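Local structure of pyruvate kinase (6QXL) at the interface of chains A and B and the interface of chains A and C. The protein is a homotetrameric glycolytic pyruvate kinase, converting phosphoenolpyruvate and ADP to pyruvate and ATP, with an allosteric regulator site separate from its active site. Coordinates in Å, arbitrary orientation; residue numbers count along the deposited sequence, not the author numbering. Chains: chain A/B/C, Pyruvate kinase.

Chain A meets two neighbours through separate surfaces: contact 1 joins it to chain B and contact 2 joins it to chain C, with the centres of their C-alpha atoms about 40 Å apart. They have no residue or secondary-structure element in common. Contact 1 pairs the end of helix 325-340 with the 3-10 helix 257-259, whereas contact 2 brings together the C-terminal strands of two subunits. Each belongs to a two-fold symmetric interface, so the twin contacts recur with the chains exchanged. Two such interfaces allow four copies to close into the homotetramer, so each subunit touches two neighbours through different surfaces.

Contact 1: the interface of chains A and B. Residues chain A 338-339, 341; chain B 258-259.
The C-terminal end of helix 325-340 of chain A, together with the loop residue A:Lys341 just beyond it, meets the short 3-10 helix 257-259 of chain B. At the backbone level the approach is close: the carbonyl oxygen O of B:Ala258 rests 3.5 Å from CA of A:Gly338. With only hydrogen on its alpha carbon, A:Gly338 presents bare main chain to this oxygen. A:Ala339 contributes little, lying at the margin of the contact.

The polar part is a salt bridge between A:Lys341 and B:Glu259, whose side chains cross at about a right angle. The ammonium NZ of A:Lys341 donates a hydrogen bond to the carboxylate oxygen OE2 of B:Glu259 at 3.0 Å. It comes to the syn side of that oxygen, but 30° out of the carboxylate plane. A second, weak bond runs from the same NZ to OE1 of B:Glu259 at 3.2 Å, so both oxygens share one ammonium group in a lopsided fork. The last methylene of the lysine also presses against the acid, with CE of A:Lys341 3.7 Å from CD of B:Glu259.

Neither side chain is fully extended. The lysine bends at its third torsion (chi3 -63°), which carries its end round towards chain B, and the glutamate folds at chi2 (-61°), which brings its carboxylate back alongside the end of the chain A helix, to meet NZ of A:Lys341. The lysine's charge probably favours the ionised glutamate.

The patch is small, hiding 94 Å² in all, and is one small part of the two-fold interface. Since the 3-10 helix follows helix 248-255, which bears the magnesium ligand B:Asp250, the salt bridge probably helps to hold the subunits together close to a segment that leads from the magnesium site.

Contact 2: the interface of chains A and C. Residues chain A 462, 471-472; chain C 474, 476, 483.
A:Thr472 and C:Lys474 form an antiparallel beta bridge, so this is a strand-to-strand interface that joins the C-terminal sheets of two subunits and helps to hold the homotetramer together. Across the pairing, the carbonyl oxygen O of A:Asn471 lies 3.3 Å from CA of C:Lys474.

The side chains of A:Thr472 and C:Lys474 run side by side and point the same way, with the methyl CG2 of the threonine 4.0 Å from CG of the lysine. At its end the lysine turns (chi4 -99°), swinging the ammonium group towards chain A. There NZ of C:Lys474 makes a long salt bridge of 3.3 Å to the carboxylate oxygen OD1 of A:Asp462, and a weak hydrogen bond to the hydroxyl of A:Thr472.

The amide of A:Asn471 bridges the two acceptors within chain A. The hydroxyl OG1 of A:Thr472 donates to OD1 of A:Asn471 at 2.6 Å, from above the amide carbonyl plane. The other end of the amide, ND2 of A:Asn471, donates to OD2 of A:Asp462 at 3.1 Å, reaching that oxygen from above the carboxylate plane. The aspartate is thereby gripped by the amide at one oxygen and offers the other to the lysine, which probably keeps it ionised.

Apolar flanks come from chain C: CG2 of C:Val483 is 4.2 Å from CB of A:Asp462, and C:Leu476 lies near the amide of A:Asn471.

Within the fold, the site combines the loop after strand 455-461 and the start of strand 470-477 of chain A with strand 472-477 of chain C and C:Val483 at its C-terminus. A:Asn471 directly follows position 470, the last of the glucose-6-phosphate pocket, so a link between regulator binding and this interface is possible, though the structure alone does not show it.

Contact 1: the interface of chains A and B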
ATOM      1  N   GLY A 338     -12.933  -8.235  24.347  1.00 42.21           N
ATOM      2  CA  GLY A 338     -13.765  -7.615  23.319  1.00 45.13           C
ATOM      3  C   GLY A 338     -12.915  -6.936  22.251  1.00 43.64           C
ATOM      4  O   GLY A 338     -13.133  -7.131  21.063  1.00 44.82           O
ATOM      5  N   ALA A 339     -11.921  -6.167  22.684  1.00 41.98           N
ATOM      6  CA  ALA A 339     -11.069  -5.476  21.756  1.00 45.48           C
ATOM      7  C   ALA A 339     -10.245  -6.434  20.884  1.00 47.36           C
ATOM      8  O   ALA A 339      -9.903  -6.101  19.738  1.00 44.42           O
ATOM      9  CB  ALA A 339     -10.146  -4.530  22.505  1.00 45.50           C
ATOM     10  N   LYS A 341     -11.225  -9.121  19.464  1.00 42.12           N
ATOM     11  CA  LYS A 341     -12.008  -9.572  18.310  1.00 46.57           C
ATOM     12  C   LYS A 341     -11.877  -8.667  17.081  1.00 47.77           C
ATOM     13  O   LYS A 341     -12.161  -9.092  15.978  1.00 56.85           O
ATOM     14  CB  LYS A 341     -13.483  -9.706  18.663  1.00 48.54           C
ATOM     15  CG  LYS A 341     -13.773 -10.636  19.836  1.00 56.58           C
ATOM     16  CD  LYS A 341     -15.264 -10.947  19.947  1.00 60.22           C
ATOM     17  CE  LYS A 341     -16.151  -9.720  20.227  1.00 65.42           C
ATOM     18  NZ  LYS A 341     -17.564 -10.139  20.198  1.00 66.65           N
TER
ATOM     19  N   ALA B 258     -17.924  -3.968  26.188  1.00 45.83           N
ATOM     20  CA  ALA B 258     -16.789  -4.588  25.514  1.00 41.48           C
ATOM     21  C   ALA B 258     -16.855  -4.531  23.978  1.00 44.41           C
ATOM     22  O   ALA B 258     -15.865  -4.789  23.311  1.00 47.25           O
ATOM     23  CB  ALA B 258     -16.635  -6.013  25.975  1.00 40.56           C
ATOM     24  N   GLU B 259     -18.011  -4.210  23.411  1.00 43.51           N
ATOM     25  CA  GLU B 259     -18.146  -4.090  21.973  1.00 43.91           C
ATOM     26  C   GLU B 259     -18.073  -2.644  21.478  1.00 45.00           C
ATOM     27  O   GLU B 259     -18.062  -2.411  20.261  1.00 50.53           O
ATOM     28  CB  GLU B 259     -19.463  -4.712  21.516  1.00 47.62           C
ATOM     29  CG  GLU B 259     -19.645  -6.173  21.940  1.00 50.68           C
ATOM     30  CD  GLU B 259     -18.606  -7.135  21.388  1.00 56.62           C
ATOM     31  OE1 GLU B 259     -18.265  -7.016  20.179  1.00 59.52           O
ATOM     32  OE2 GLU B 259     -18.128  -8.004  22.174  1.00 59.96           O
TER

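Contact 2: the interface of chains A and C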
ATOM      1  N   ASP A 462      18.479 -28.007  18.283  1.00 54.25           N
ATOM      2  CA  ASP A 462      19.082 -29.344  18.123  1.00 59.92           C
ATOM      3  C   ASP A 462      19.201 -30.061  19.461  1.00 63.61           C
ATOM      4  O   ASP A 462      18.715 -31.185  19.598  1.00 67.84           O
ATOM      5  CB  ASP A 462      20.451 -29.261  17.448  1.00 60.85           C
ATOM      6  CG  ASP A 462      20.379 -28.741  16.009  1.00 64.26           C
ATOM      7  OD1 ASP A 462      19.461 -29.183  15.243  1.00 56.00           O
ATOM      8  OD2 ASP A 462      21.266 -27.905  15.658  1.00 62.09           O
ATOM      9  N   ASN A 471      16.219 -23.368  15.908  1.00 37.35           N
ATOM     10  CA  ASN A 471      16.542 -23.375  14.488  1.00 35.90           C
ATOM     11  C   ASN A 471      15.638 -24.249  13.627  1.00 35.85           C
ATOM     12  O   ASN A 471      15.978 -24.515  12.489  1.00 38.43           O
ATOM     13  CB  ASN A 471      17.997 -23.789  14.311  1.00 36.08           C
ATOM     14  CG  ASN A 471      18.238 -25.269  14.621  1.00 41.54           C
ATOM     15  OD1 ASN A 471      17.322 -26.037  15.004  1.00 36.20           O
ATOM     16  ND2 ASN A 471      19.477 -25.688  14.403  1.00 38.50           N
ATOM     17  N   THR A 472      14.493 -24.691  14.136  1.00 33.39           N
ATOM     18  CA  THR A 472      13.689 -25.655  13.418  1.00 32.56           C
ATOM     19  C   THR A 472      12.223 -25.304  13.564  1.00 34.30           C
ATOM     20  O   THR A 472      11.788 -24.905  14.636  1.00 40.05           O
ATOM     21  CB  THR A 472      13.929 -27.085  13.983  1.00 33.06           C
ATOM     22  OG1 THR A 472      15.334 -27.392  13.940  1.00 31.23           O
ATOM     23  CG2 THR A 472      13.121 -28.163  13.228  1.00 33.63           C
TER
ATOM     24  N   LYS C 474      14.631 -26.084   8.542  1.00 34.13           N
ATOM     25  CA  LYS C 474      15.736 -25.850   9.457  1.00 38.93           C
ATOM     26  C   LYS C 474      16.607 -24.763   8.885  1.00 39.66           C
ATOM     27  O   LYS C 474      16.784 -24.667   7.684  1.00 40.71           O
ATOM     28  CB  LYS C 474      16.609 -27.113   9.635  1.00 47.39           C
ATOM     29  CG  LYS C 474      16.002 -28.237  10.465  1.00 57.59           C
ATOM     30  CD  LYS C 474      17.072 -29.330  10.723  1.00 62.68           C
ATOM     31  CE  LYS C 474      16.579 -30.381  11.700  1.00 69.69           C
ATOM     32  NZ  LYS C 474      17.102 -30.083  13.060  1.00 73.35           N
ATOM     33  N   LEU C 476      20.474 -23.621   9.160  1.00 36.44           N
ATOM     34  CA  LEU C 476      21.733 -24.220   9.589  1.00 38.64           C
ATOM     35  C   LEU C 476      22.899 -23.333   9.262  1.00 36.04           C
ATOM     36  O   LEU C 476      22.906 -22.674   8.230  1.00 35.95           O
ATOM     37  CB  LEU C 476      21.917 -25.584   8.917  1.00 40.26           C
ATOM     38  CG  LEU C 476      20.715 -26.524   8.990  1.00 40.04           C
ATOM     39  CD1 LEU C 476      20.960 -27.781   8.156  1.00 42.10           C
ATOM     40  CD2 LEU C 476      20.433 -26.875  10.445  1.00 43.33           C
ATOM     41  N   VAL C 483      23.192 -31.972  13.068  1.00 58.28           N
ATOM     42  CA  VAL C 483      22.558 -33.261  13.363  1.00 61.96           C
ATOM     43  C   VAL C 483      21.814 -33.612  12.083  1.00 64.48           C
ATOM     44  O   VAL C 483      20.688 -34.163  12.049  1.00 66.27           O
ATOM     45  CB  VAL C 483      21.622 -33.125  14.614  1.00 67.38           C
ATOM     46  CG1 VAL C 483      20.945 -34.460  14.956  1.00 68.79           C
ATOM     47  CG2 VAL C 483      22.391 -32.547  15.815  1.00 67.01           C
TER